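Local coordinates for protein chloride intracellular channel exc-4 (Caenorhabditis elegans, PDB 2YV9) that may insert into membranes to form chloride channels and is required to regulate the lumen size of the worm's growing excretory canal, at residues C40-M45 against D192-P197; G35-C40 against Q78-I83; N109-E114 against G185-E190; E236-D241 against K267-P272. All blocks are in the same frame, centred on the assembly; numbering follows the deposited sequence.

Contact 1 of 4, residues C40-M45 against D192-P197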
loop_
_atom_site.group_PDB
_atom_site.type_symbol
_atom_site.label_atom_id
_atom_site.label_comp_id
_atom_site.label_asym_id
_atom_site.label_seq_id
_atom_site.Cartn_x
_atom_site.Cartn_y
_atom_site.Cartn_z
ATOM N N CYS A 40 5.805 3.666 6.011
ATOM C CA CYS A 40 7.213 3.935 5.706
ATOM C C CYS A 40 8.120 3.501 6.875
ATOM O O CYS A 40 9.194 2.915 6.687
ATOM C CB CYS A 40 7.424 5.400 5.463
ATOM S SG CYS A 40 6.702 5.961 3.825
ATOM N N GLN A 41 7.707 3.857 8.082
ATOM C CA GLN A 41 8.539 3.456 9.246
ATOM C C GLN A 41 8.561 1.924 9.442
ATOM O O GLN A 41 9.579 1.347 9.784
ATOM C CB GLN A 41 8.164 4.087 10.546
ATOM C CG GLN A 41 9.333 3.953 11.486
ATOM C CD GLN A 41 9.245 4.665 12.851
ATOM O OE1 GLN A 41 8.257 5.332 13.199
ATOM N NE2 GLN A 41 10.305 4.488 13.655
ATOM N N GLU A 42 7.435 1.264 9.240
ATOM C CA GLU A 42 7.375 -0.205 9.324
ATOM C C GLU A 42 8.450 -0.820 8.392
ATOM O O GLU A 42 9.263 -1.622 8.834
ATOM C CB GLU A 42 6.000 -0.681 8.878
ATOM C CG GLU A 42 5.812 -2.192 8.842
ATOM C CD GLU A 42 4.398 -2.642 8.526
ATOM O OE1 GLU A 42 3.523 -1.797 8.208
ATOM O OE2 GLU A 42 4.172 -3.871 8.547
ATOM N N PHE A 43 8.434 -0.496 7.099
ATOM C CA PHE A 43 9.374 -1.116 6.184
ATOM C C PHE A 43 10.803 -0.665 6.409
ATOM O O PHE A 43 11.757 -1.455 6.216
ATOM C CB PHE A 43 8.972 -0.976 4.724
ATOM C CG PHE A 43 7.683 -1.636 4.428
ATOM C CD1 PHE A 43 7.490 -2.964 4.758
ATOM C CD2 PHE A 43 6.635 -0.950 3.870
ATOM C CE1 PHE A 43 6.284 -3.576 4.519
ATOM C CE2 PHE A 43 5.433 -1.587 3.619
ATOM C CZ PHE A 43 5.249 -2.867 3.948
ATOM N N TRP A 44 10.980 0.586 6.815
ATOM C CA TRP A 44 12.335 1.065 7.113
ATOM C C TRP A 44 12.881 0.256 8.274
ATOM O O TRP A 44 14.021 -0.266 8.185
ATOM C CB TRP A 44 12.334 2.549 7.400
ATOM C CG TRP A 44 13.688 3.238 7.506
ATOM C CD1 TRP A 44 14.944 2.683 7.646
ATOM C CD2 TRP A 44 13.864 4.650 7.533
ATOM N NE1 TRP A 44 15.895 3.701 7.704
ATOM C CE2 TRP A 44 15.243 4.914 7.622
ATOM C CE3 TRP A 44 12.972 5.733 7.414
ATOM C CZ2 TRP A 44 15.741 6.205 7.697
ATOM C CZ3 TRP A 44 13.471 7.017 7.440
ATOM C CH2 TRP A 44 14.850 7.250 7.595
ATOM N N MET A 45 12.066 0.044 9.327
ATOM C CA MET A 45 12.579 -0.803 10.408
ATOM C C MET A 45 12.978 -2.200 9.929
ATOM O O MET A 45 14.042 -2.753 10.317
ATOM C CB MET A 45 11.544 -0.952 11.521
ATOM C CG MET A 45 11.302 0.338 12.289
ATOM S SD MET A 45 10.194 0.328 13.684
ATOM C CE MET A 45 10.942 -0.923 14.693
ATOM N N ASP A 192 6.515 -5.573 15.825
ATOM C CA ASP A 192 7.216 -4.438 16.449
ATOM C C ASP A 192 7.330 -3.283 15.503
ATOM O O ASP A 192 7.278 -2.115 15.928
ATOM C CB ASP A 192 8.581 -4.866 16.856
ATOM C CG ASP A 192 8.501 -6.082 17.805
ATOM O OD1 ASP A 192 7.865 -5.969 18.874
ATOM O OD2 ASP A 192 9.010 -7.172 17.431
ATOM N N CYS A 193 7.524 -3.621 14.233
ATOM C CA CYS A 193 7.699 -2.610 13.197
ATOM C C CYS A 193 6.379 -1.823 13.005
ATOM O O CYS A 193 6.400 -0.686 12.497
ATOM C CB CYS A 193 8.192 -3.195 11.943
ATOM S SG CYS A 193 9.867 -3.908 12.131
ATOM N N GLU A 194 5.252 -2.395 13.469
ATOM C CA GLU A 194 3.935 -1.751 13.434
ATOM C C GLU A 194 3.563 -1.099 14.778
ATOM O O GLU A 194 3.120 0.054 14.841
ATOM C CB GLU A 194 2.880 -2.764 13.036
ATOM C CG GLU A 194 3.171 -3.288 11.628
ATOM C CD GLU A 194 2.462 -4.581 11.279
ATOM O OE1 GLU A 194 1.679 -5.095 12.112
ATOM O OE2 GLU A 194 2.658 -5.037 10.118
ATOM N N LEU A 195 3.739 -1.832 15.858
ATOM C CA LEU A 195 3.337 -1.312 17.197
ATOM C C LEU A 195 4.258 -0.231 17.726
ATOM O O LEU A 195 3.794 0.694 18.351
ATOM C CB LEU A 195 3.346 -2.484 18.211
ATOM C CG LEU A 195 2.803 -2.150 19.591
ATOM C CD1 LEU A 195 1.378 -1.551 19.483
ATOM C CD2 LEU A 195 2.836 -3.431 20.490
ATOM N N MET A 196 5.584 -0.356 17.572
ATOM C CA MET A 196 6.437 0.609 18.250
ATOM C C MET A 196 6.200 2.020 17.630
ATOM O O MET A 196 5.979 2.981 18.362
ATOM C CB MET A 196 7.907 0.194 18.220
ATOM C CG MET A 196 8.185 -1.013 19.100
ATOM S SD MET A 196 9.934 -1.542 18.869
ATOM C CE MET A 196 10.161 -2.429 20.451
ATOM N N PRO A 197 6.179 2.103 16.291
ATOM C CA PRO A 197 5.802 3.481 15.764
ATOM C C PRO A 197 4.420 3.971 16.223
ATOM O O PRO A 197 4.292 5.109 16.617
ATOM C CB PRO A 197 5.871 3.275 14.246
ATOM C CG PRO A 197 6.903 2.130 14.069
ATOM C CD PRO A 197 6.576 1.183 15.218
#
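Glu42 OE2 is gripped by one assigned bond, a salt bridge to Arg95 of the second subunit, and also lies 2.5 Å from Glu194 OE2. The two glutamates run side by side in the same direction, their carboxylate planes 84° apart. So short an approach of two acid groups is consistent with one of them keeping a proton, with the arginine probably offsetting the remaining charge. Glu42 reaches this position with CG anti to its backbone N (chi1 177°) and an extended chain, which carries OE2 to 3.3 Å from Glu194 CG. An alanine in place of Glu42 would remove the carboxylate and would probably cost this subunit its bridge to the arginine and leave Glu194 without its close neighbour. The helices behind these side chains, 38-52 of the thioredoxin-like N-terminal domain and 190-210 of the all-helical C-terminal domain, meet across the domain interface of a GST fold; the local axes approach to 8.3 Å at 130°. Backbone comes close at Glu42, whose CA makes a CA-H...O contact of 3.4 Å with Cys193 O. Alongside it the packing is apolar. Met45 CB rests 3.5 Å from Cys193 SG. Met45 and Pro197 reach toward each other tip to tip, Met45 SD 3.8 Å from Pro197 CG, and the bend at chi3 turns CE toward Cys193 CA. That proline kinks its helix, since its N has no bond to the preceding turn. Gln41 crosses the ring obliquely, OE1 3.3 Å from Pro197 CB, while NE2 hydrogen-bonds Ser237 OG.

Contact 2 of 4, residues G35-C40 against Q78-I83; sequences GADLFC and QPPIMI. With CA (calcium ion), chain C.
Of the flat groups, the Phe39 ring gives the loop 78-83 little more than its root: CB sits 3.9 Å from Pro80 CD, whereas the ring leads away toward Arg198 and Asn94 of its own chain and Asp93 of the second subunit. The Asp37 side chain crosses that of Pro80 at about a right angle, and its two oxygens do different work. Asp37 is the N-cap of helix 38-52; its OD2 accepts from Cys40 N through the anti lone pair at 2.9 Å (155° at the hydrogen) and, weakly, from Phe39 N. OD1 faces the loop, where one water lies 2.9 Å from Asp37 OD1 and 2.7 Å from Pro79 O, placed to connect them; a second water is placed likewise, its bond to Pro79 O weak. Cys40 SG sits against the Pro79-Pro80 junction, 3.6 Å from Pro80 N. The peptide before Pro80 is cis, the hallmark of the thioredoxin fold, just ahead of strand 81-84 and facing the N-terminus of this helix. There Asp37 takes the place held by a reactive cysteine in vertebrate CLICs. The turned backbone also presents carbonyls to calcium: Gln78 O at 2.9 Å and Pro80 O at 2.7 Å, joined by a water and Thr92 O. The helix N-terminus would probably stabilise the Asp37 carboxylate in its ionised form; with no thiol at the N-cap, cysteine redox chemistry is not expected at this position.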
loop_
_atom_site.group_PDB
_atom_site.type_symbol
_atom_site.label_atom_id
_atom_site.label_comp_id
_atom_site.label_asym_id
_atom_site.label_seq_id
_atom_site.Cartn_x
_atom_site.Cartn_y
_atom_site.Cartn_z
ATOM N N GLY A 35 9.114 12.068 7.061
ATOM C CA GLY A 35 7.797 12.260 7.611
ATOM C C GLY A 35 7.386 11.156 8.533
ATOM O O GLY A 35 8.211 10.333 8.952
ATOM N N ALA A 36 6.103 11.155 8.862
ATOM C CA ALA A 36 5.542 10.294 9.905
ATOM C C ALA A 36 4.586 9.237 9.396
ATOM O O ALA A 36 3.747 8.744 10.163
ATOM C CB ALA A 36 4.911 11.105 10.955
ATOM N N ASP A 37 4.777 8.824 8.155
ATOM C CA ASP A 37 3.950 7.805 7.569
ATOM C C ASP A 37 4.277 6.495 8.280
ATOM O O ASP A 37 5.465 6.091 8.328
ATOM C CB ASP A 37 4.159 7.715 6.065
ATOM C CG ASP A 37 3.286 6.663 5.421
ATOM O OD1 ASP A 37 2.304 7.062 4.747
ATOM O OD2 ASP A 37 3.567 5.436 5.555
ATOM N N LEU A 38 3.236 5.831 8.828
ATOM C CA LEU A 38 3.538 4.599 9.602
ATOM C C LEU A 38 4.002 3.411 8.766
ATOM O O LEU A 38 4.819 2.567 9.219
ATOM C CB LEU A 38 2.323 4.218 10.400
ATOM C CG LEU A 38 2.000 5.090 11.595
ATOM C CD1 LEU A 38 0.562 4.792 12.105
ATOM C CD2 LEU A 38 3.002 4.899 12.717
ATOM N N PHE A 39 3.527 3.324 7.539
ATOM C CA PHE A 39 3.946 2.215 6.633
ATOM C C PHE A 39 5.399 2.409 6.206
ATOM O O PHE A 39 6.142 1.463 6.092
ATOM C CB PHE A 39 2.963 2.105 5.495
ATOM C CG PHE A 39 1.592 1.921 5.990
ATOM C CD1 PHE A 39 1.233 0.727 6.596
ATOM C CD2 PHE A 39 0.712 2.968 6.047
ATOM C CE1 PHE A 39 -0.063 0.553 7.122
ATOM C CE2 PHE A 39 -0.556 2.784 6.603
ATOM C CZ PHE A 39 -0.932 1.578 7.115
ATOM N N CYS A 40 5.805 3.666 6.011
ATOM C CA CYS A 40 7.213 3.935 5.706
ATOM C C CYS A 40 8.120 3.501 6.875
ATOM O O CYS A 40 9.194 2.915 6.687
ATOM C CB CYS A 40 7.424 5.400 5.463
ATOM S SG CYS A 40 6.702 5.961 3.825
ATOM N N GLN A 78 2.139 6.023 -3.974
ATOM C CA GLN A 78 2.571 6.784 -2.810
ATOM C C GLN A 78 3.627 6.027 -2.029
ATOM O O GLN A 78 3.628 4.751 -2.064
ATOM C CB GLN A 78 1.379 6.987 -1.847
ATOM C CG GLN A 78 0.256 7.830 -2.456
ATOM C CD GLN A 78 0.753 9.191 -2.880
ATOM O OE1 GLN A 78 0.749 9.550 -4.078
ATOM N NE2 GLN A 78 1.214 9.962 -1.916
ATOM N N PRO A 79 4.474 6.774 -1.288
ATOM C CA PRO A 79 5.375 6.085 -0.404
ATOM C C PRO A 79 4.577 5.316 0.610
ATOM O O PRO A 79 3.445 5.682 0.910
ATOM C CB PRO A 79 6.179 7.200 0.263
ATOM C CG PRO A 79 6.013 8.377 -0.600
ATOM C CD PRO A 79 4.672 8.229 -1.203
ATOM N N PRO A 80 5.157 4.216 1.123
ATOM C CA PRO A 80 6.473 3.686 0.784
ATOM C C PRO A 80 6.534 3.014 -0.584
ATOM O O PRO A 80 5.585 2.343 -1.037
ATOM C CB PRO A 80 6.693 2.611 1.842
ATOM C CG PRO A 80 5.303 2.168 2.196
ATOM C CD PRO A 80 4.439 3.344 2.084
ATOM N N ILE A 81 7.678 3.217 -1.241
ATOM C CA ILE A 81 7.991 2.596 -2.513
ATOM C C ILE A 81 9.449 2.091 -2.375
ATOM O O ILE A 81 10.310 2.810 -1.877
ATOM C CB ILE A 81 7.929 3.603 -3.718
ATOM C CG1 ILE A 81 6.482 3.954 -3.990
ATOM C CG2 ILE A 81 8.466 2.983 -4.962
ATOM C CD1 ILE A 81 6.356 5.209 -4.839
ATOM N N MET A 82 9.723 0.878 -2.848
ATOM C CA MET A 82 11.044 0.274 -2.762
ATOM C C MET A 82 11.536 -0.079 -4.148
ATOM O O MET A 82 10.753 -0.665 -4.970
ATOM C CB MET A 82 11.047 -0.945 -1.839
ATOM C CG MET A 82 12.459 -1.425 -1.494
ATOM S SD MET A 82 12.419 -2.701 -0.217
ATOM C CE MET A 82 11.706 -4.106 -1.015
ATOM N N ILE A 83 12.801 0.323 -4.435
ATOM C CA ILE A 83 13.419 0.110 -5.728
ATOM C C ILE A 83 14.570 -0.848 -5.607
ATOM O O ILE A 83 15.379 -0.733 -4.654
ATOM C CB ILE A 83 14.005 1.409 -6.354
ATOM C CG1 ILE A 83 12.997 2.546 -6.275
ATOM C CG2 ILE A 83 14.351 1.149 -7.796
ATOM C CD1 ILE A 83 11.772 2.221 -6.854
HETATM CA CA CA C . 2.972 2.028 -1.392
HETATM O O HOH W 1 2.717 8.035 2.006
HETATM O O HOH W 2 1.008 5.417 3.131
HETATM O O HOH W 3 1.245 3.534 0.002
#

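Contact 3 of 4, residues N109-E114 against G185-E190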
loop_
_atom_site.group_PDB
_atom_site.type_symbol
_atom_site.label_atom_id
_atom_site.label_comp_id
_atom_site.label_asym_id
_atom_site.label_seq_id
_atom_site.Cartn_x
_atom_site.Cartn_y
_atom_site.Cartn_z
ATOM N N ASN A 109 17.825 -16.737 6.985
ATOM C CA ASN A 109 17.514 -17.284 8.317
ATOM C C ASN A 109 17.208 -16.240 9.390
ATOM O O ASN A 109 17.540 -16.449 10.566
ATOM C CB ASN A 109 18.695 -18.193 8.794
ATOM C CG ASN A 109 18.291 -19.177 9.869
ATOM O OD1 ASN A 109 19.157 -19.656 10.659
ATOM N ND2 ASN A 109 17.012 -19.532 9.917
ATOM N N VAL A 110 16.572 -15.111 9.002
ATOM C CA VAL A 110 16.273 -14.040 9.933
ATOM C C VAL A 110 14.839 -14.162 10.428
ATOM O O VAL A 110 13.932 -14.314 9.633
ATOM C CB VAL A 110 16.439 -12.682 9.275
ATOM C CG1 VAL A 110 16.200 -11.572 10.293
ATOM C CG2 VAL A 110 17.851 -12.604 8.619
ATOM N N PRO A 111 14.634 -14.185 11.744
ATOM C CA PRO A 111 13.323 -14.401 12.334
ATOM C C PRO A 111 12.458 -13.152 12.405
ATOM O O PRO A 111 11.828 -12.856 13.434
ATOM C CB PRO A 111 13.683 -14.858 13.765
ATOM C CG PRO A 111 14.836 -14.105 14.071
ATOM C CD PRO A 111 15.665 -14.076 12.797
ATOM N N LEU A 112 12.391 -12.445 11.297
ATOM C CA LEU A 112 11.729 -11.138 11.275
ATOM C C LEU A 112 10.223 -11.216 11.082
ATOM O O LEU A 112 9.510 -10.285 11.472
ATOM C CB LEU A 112 12.370 -10.296 10.181
ATOM C CG LEU A 112 11.921 -8.858 9.933
ATOM C CD1 LEU A 112 12.072 -7.962 11.153
ATOM C CD2 LEU A 112 12.718 -8.246 8.733
ATOM N N PHE A 113 9.729 -12.292 10.469
ATOM C CA PHE A 113 8.309 -12.412 10.185
ATOM C C PHE A 113 7.733 -13.611 10.855
ATOM O O PHE A 113 8.286 -14.731 10.738
ATOM C CB PHE A 113 8.022 -12.514 8.705
ATOM C CG PHE A 113 8.329 -11.265 7.965
ATOM C CD1 PHE A 113 7.386 -10.265 7.856
ATOM C CD2 PHE A 113 9.579 -11.069 7.418
ATOM C CE1 PHE A 113 7.679 -9.123 7.166
ATOM C CE2 PHE A 113 9.900 -9.920 6.750
ATOM C CZ PHE A 113 8.956 -8.946 6.618
ATOM N N GLU A 114 6.624 -13.353 11.534
ATOM C CA GLU A 114 5.816 -14.381 12.196
ATOM C C GLU A 114 4.343 -14.059 12.010
ATOM O O GLU A 114 3.999 -12.970 11.554
ATOM C CB GLU A 114 6.132 -14.420 13.679
ATOM C CG GLU A 114 7.519 -14.780 14.037
ATOM C CD GLU A 114 7.898 -16.177 13.658
ATOM O OE1 GLU A 114 6.995 -17.006 13.372
ATOM O OE2 GLU A 114 9.112 -16.429 13.636
ATOM N N GLY A 185 8.853 -12.270 21.291
ATOM C CA GLY A 185 10.019 -12.994 21.729
ATOM C C GLY A 185 11.219 -12.094 21.818
ATOM O O GLY A 185 11.064 -10.858 22.023
ATOM N N ASN A 186 12.401 -12.699 21.692
ATOM C CA ASN A 186 13.659 -11.989 21.877
ATOM C C ASN A 186 14.109 -11.176 20.660
ATOM O O ASN A 186 15.070 -10.401 20.769
ATOM C CB ASN A 186 14.745 -12.997 22.217
ATOM C CG ASN A 186 15.984 -12.348 22.781
ATOM O OD1 ASN A 186 17.091 -12.509 22.247
ATOM N ND2 ASN A 186 15.808 -11.601 23.865
ATOM N N SER A 187 13.442 -11.360 19.521
ATOM C CA SER A 187 13.850 -10.798 18.247
ATOM C C SER A 187 12.765 -9.845 17.743
ATOM O O SER A 187 11.553 -10.096 17.926
ATOM C CB SER A 187 14.025 -11.875 17.191
ATOM O OG SER A 187 15.275 -12.494 17.326
ATOM N N MET A 188 13.211 -8.776 17.120
ATOM C CA MET A 188 12.271 -7.817 16.509
ATOM C C MET A 188 11.555 -8.493 15.356
ATOM O O MET A 188 12.188 -9.162 14.553
ATOM C CB MET A 188 13.031 -6.602 15.981
ATOM C CG MET A 188 12.103 -5.455 15.550
ATOM S SD MET A 188 12.987 -4.050 14.830
ATOM C CE MET A 188 13.387 -4.705 13.224
ATOM N N THR A 189 10.226 -8.309 15.258
ATOM C CA THR A 189 9.450 -8.859 14.179
ATOM C C THR A 189 8.654 -7.741 13.501
ATOM O O THR A 189 8.652 -6.610 13.971
ATOM C CB THR A 189 8.452 -9.951 14.660
ATOM O OG1 THR A 189 7.454 -9.401 15.552
ATOM C CG2 THR A 189 9.200 -11.132 15.337
ATOM N N GLU A 190 7.923 -8.100 12.439
ATOM C CA GLU A 190 7.080 -7.124 11.744
ATOM C C GLU A 190 6.056 -6.469 12.694
ATOM O O GLU A 190 5.746 -5.270 12.566
ATOM C CB GLU A 190 6.430 -7.723 10.501
ATOM C CG GLU A 190 5.020 -8.366 10.700
ATOM C CD GLU A 190 5.071 -9.790 11.140
ATOM O OE1 GLU A 190 4.034 -10.505 10.955
ATOM O OE2 GLU A 190 6.122 -10.195 11.675
#
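Both segments are irregular, and they meet most closely at Leu112 and Thr189, whose CA atoms are 4.3 Å apart. Asn109, with positive phi, closes helix 94-107 in a Schellman motif, and Pro111 then centres an inverse gamma turn that brings Leu112 O round to the segment 185-190. Glu190 N donates to Leu112 O at 2.9 Å, almost exactly along the C=O axis but with a bent angle of 133° at the hydrogen. Leu112 O also receives a CA-H...O contact of 3.1 Å from Thr189 CA. The loop between helices 94-107 and 117-140 is thus pinned to the turn leading into helix 190-210, whose N-cap is Thr189: its OG1 bonds weakly to Tyr191 N, while Asp192 OD2 accepts from Thr189 N, in keeping with the Ser/Thr-x-x-Asp capping sequence of the GST family. Glu190 bends at chi2 (-86°) and folds back over the neighbouring loop. Glu190 OE2 accepts from Glu114 N at 3.2 Å through the syn lone pair, nearly straight at 167°. Glu190 OE1 lies 2.5 Å from Glu114 O, consistent with a protonated carboxyl. Glu190 CB packs 3.8 Å from Phe113 CD1, whose ring also meets Phe102. Leu112 and Met188 lie side by side, CD1 to CE 4.1 Å.

Contact 4 of 4, residues E236-D241 against K267-P272; sequences ESCPAD and KTHTIP
Hydrogen bonds converge on one carboxylate. Thr268 N donates to Asp241 OD1 over 2.9 Å, almost straight at 173° and on the syn lone pair. Thr268 OG1 gives its proton to Asp241 OD2 at 2.6 Å, coming from above the carboxylate plane, 25° out of it. Thr266 OG1 is a further partner of OD2, so the group is held at both oxygens and its rotation is fixed. Replacing Asp241 by an alanine would remove all three side-chain bonds and would probably loosen the segment 267-272 from the start of helix 241-251. Van der Waals packing comes next, from the lysine chain. Lys267 points its CB away, but its chain then runs along the 238-240 backbone: CG touches Ala240 CA at 4.0 Å and CE reaches Cys238 O at 3.3 Å, while NZ goes on to bond Ile235 O. The third kind is sulfur-aromatic. Cys238, SG anti to its backbone N, sets its sulfur at the edge of the His269 ring, 4.6 Å from the centroid and 3.5 Å from NE2, a nitrogen buried here with no clear partner in the model. That ring is stacked on Tyr229 and also meets His200. The contact thus ties together two loops of the helical C-terminal domain, ahead of helices 241-251 and 273-280. Because Asp241 is the first residue of its helix, the helix end and these donors should together stabilise its negative charge and keep it ionised.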
loop_
_atom_site.group_PDB
_atom_site.type_symbol
_atom_site.label_atom_id
_atom_site.label_comp_id
_atom_site.label_asym_id
_atom_site.label_seq_id
_atom_site.Cartn_x
_atom_site.Cartn_y
_atom_site.Cartn_z
ATOM N N GLU A 236 16.623 5.013 14.066
ATOM C CA GLU A 236 17.090 5.583 12.783
ATOM C C GLU A 236 15.929 6.000 11.877
ATOM O O GLU A 236 16.057 6.930 11.074
ATOM C CB GLU A 236 18.021 4.604 12.064
ATOM C CG GLU A 236 19.387 4.468 12.770
ATOM C CD GLU A 236 20.036 5.800 13.078
ATOM O OE1 GLU A 236 20.249 6.571 12.121
ATOM O OE2 GLU A 236 20.309 6.083 14.272
ATOM N N SER A 237 14.791 5.334 12.023
ATOM C CA SER A 237 13.632 5.563 11.149
ATOM C C SER A 237 12.577 6.443 11.791
ATOM O O SER A 237 11.499 6.603 11.233
ATOM C CB SER A 237 13.004 4.226 10.791
ATOM O OG SER A 237 12.598 3.534 11.989
ATOM N N CYS A 238 12.854 6.989 12.964
ATOM C CA CYS A 238 11.819 7.669 13.751
ATOM C C CYS A 238 11.780 9.155 13.401
ATOM O O CYS A 238 12.819 9.851 13.471
ATOM C CB CYS A 238 12.083 7.499 15.256
ATOM S SG CYS A 238 10.789 8.235 16.293
ATOM N N PRO A 239 10.585 9.654 13.015
ATOM C CA PRO A 239 10.545 11.063 12.657
ATOM C C PRO A 239 10.654 11.940 13.860
ATOM O O PRO A 239 10.349 11.502 14.944
ATOM C CB PRO A 239 9.167 11.225 12.036
ATOM C CG PRO A 239 8.365 10.210 12.660
ATOM C CD PRO A 239 9.291 9.026 12.830
ATOM N N ALA A 240 11.029 13.217 13.648
ATOM C CA ALA A 240 11.039 14.191 14.742
ATOM C C ALA A 240 9.628 14.480 15.285
ATOM O O ALA A 240 8.598 14.348 14.565
ATOM C CB ALA A 240 11.703 15.549 14.249
ATOM N N ASP A 241 9.585 14.875 16.572
ATOM C CA ASP A 241 8.337 15.192 17.230
ATOM C C ASP A 241 7.451 16.131 16.394
ATOM O O ASP A 241 6.236 15.935 16.248
ATOM C CB ASP A 241 8.564 15.908 18.560
ATOM C CG ASP A 241 9.484 15.167 19.519
ATOM O OD1 ASP A 241 9.638 13.898 19.454
ATOM O OD2 ASP A 241 10.038 15.883 20.375
ATOM N N LYS A 267 13.638 14.810 18.954
ATOM C CA LYS A 267 13.114 13.478 19.001
ATOM C C LYS A 267 13.061 13.072 20.478
ATOM O O LYS A 267 14.095 12.731 21.075
ATOM C CB LYS A 267 14.032 12.476 18.297
ATOM C CG LYS A 267 14.057 12.476 16.795
ATOM C CD LYS A 267 14.633 11.134 16.313
ATOM C CE LYS A 267 15.393 11.257 15.013
ATOM N NZ LYS A 267 16.093 9.970 14.764
ATOM N N THR A 268 11.871 13.117 21.054
ATOM C CA THR A 268 11.700 12.888 22.477
ATOM C C THR A 268 11.570 11.389 22.719
ATOM O O THR A 268 10.523 10.814 22.469
ATOM C CB THR A 268 10.453 13.624 22.989
ATOM O OG1 THR A 268 10.628 15.033 22.808
ATOM C CG2 THR A 268 10.207 13.340 24.452
ATOM N N HIS A 269 12.657 10.777 23.182
ATOM C CA HIS A 269 12.708 9.386 23.541
ATOM C C HIS A 269 13.043 9.251 25.010
ATOM O O HIS A 269 14.098 8.738 25.357
ATOM C CB HIS A 269 13.782 8.678 22.708
ATOM C CG HIS A 269 13.456 8.602 21.258
ATOM N ND1 HIS A 269 14.336 8.132 20.310
ATOM C CD2 HIS A 269 12.319 8.918 20.595
ATOM C CE1 HIS A 269 13.754 8.149 19.128
ATOM N NE2 HIS A 269 12.540 8.648 19.268
ATOM N N THR A 270 12.112 9.676 25.839
ATOM C CA THR A 270 12.327 9.816 27.266
ATOM C C THR A 270 11.218 9.128 28.010
ATOM O O THR A 270 10.050 9.425 27.812
ATOM C CB THR A 270 12.309 11.302 27.601
ATOM O OG1 THR A 270 13.469 11.891 27.002
ATOM C CG2 THR A 270 12.310 11.522 29.090
ATOM N N ILE A 271 11.597 8.211 28.884
ATOM C CA ILE A 271 10.696 7.499 29.736
ATOM C C ILE A 271 10.440 8.297 31.026
ATOM O O ILE A 271 11.376 8.862 31.603
ATOM C CB ILE A 271 11.350 6.151 30.151
ATOM C CG1 ILE A 271 11.769 5.358 28.894
ATOM C CG2 ILE A 271 10.392 5.360 31.055
ATOM C CD1 ILE A 271 10.625 5.070 27.906
ATOM N N PRO A 272 9.180 8.362 31.488
ATOM C CA PRO A 272 8.982 9.054 32.765
ATOM C C PRO A 272 9.844 8.475 33.906
ATOM O O PRO A 272 10.145 7.260 33.953
ATOM C CB PRO A 272 7.495 8.858 33.060
ATOM C CG PRO A 272 6.887 8.674 31.706
ATOM C CD PRO A 272 7.904 7.890 30.921
#

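Helix 38-52 links the first two contacts: contact 2 holds its start against the cis-proline loop within the thioredoxin-like domain, and contact 1 packs its next turn on helix 190-210 of the C-terminal domain. They lie about 10 Å apart between centres, they share Cys40, their segments alternate along the chain, and both touch the second subunit. Contact 3 is nested within the loop that contact 1 closes, about 13 Å from it centre to centre, at the start of helix 190-210. Contact 4 follows in series, its centre also about 13 Å from that of contact 1, reached through Gln41 and Ser237. Because helix 38-52 is predicted to enter the membrane, insertion would probably require contacts 1 and 2 to part.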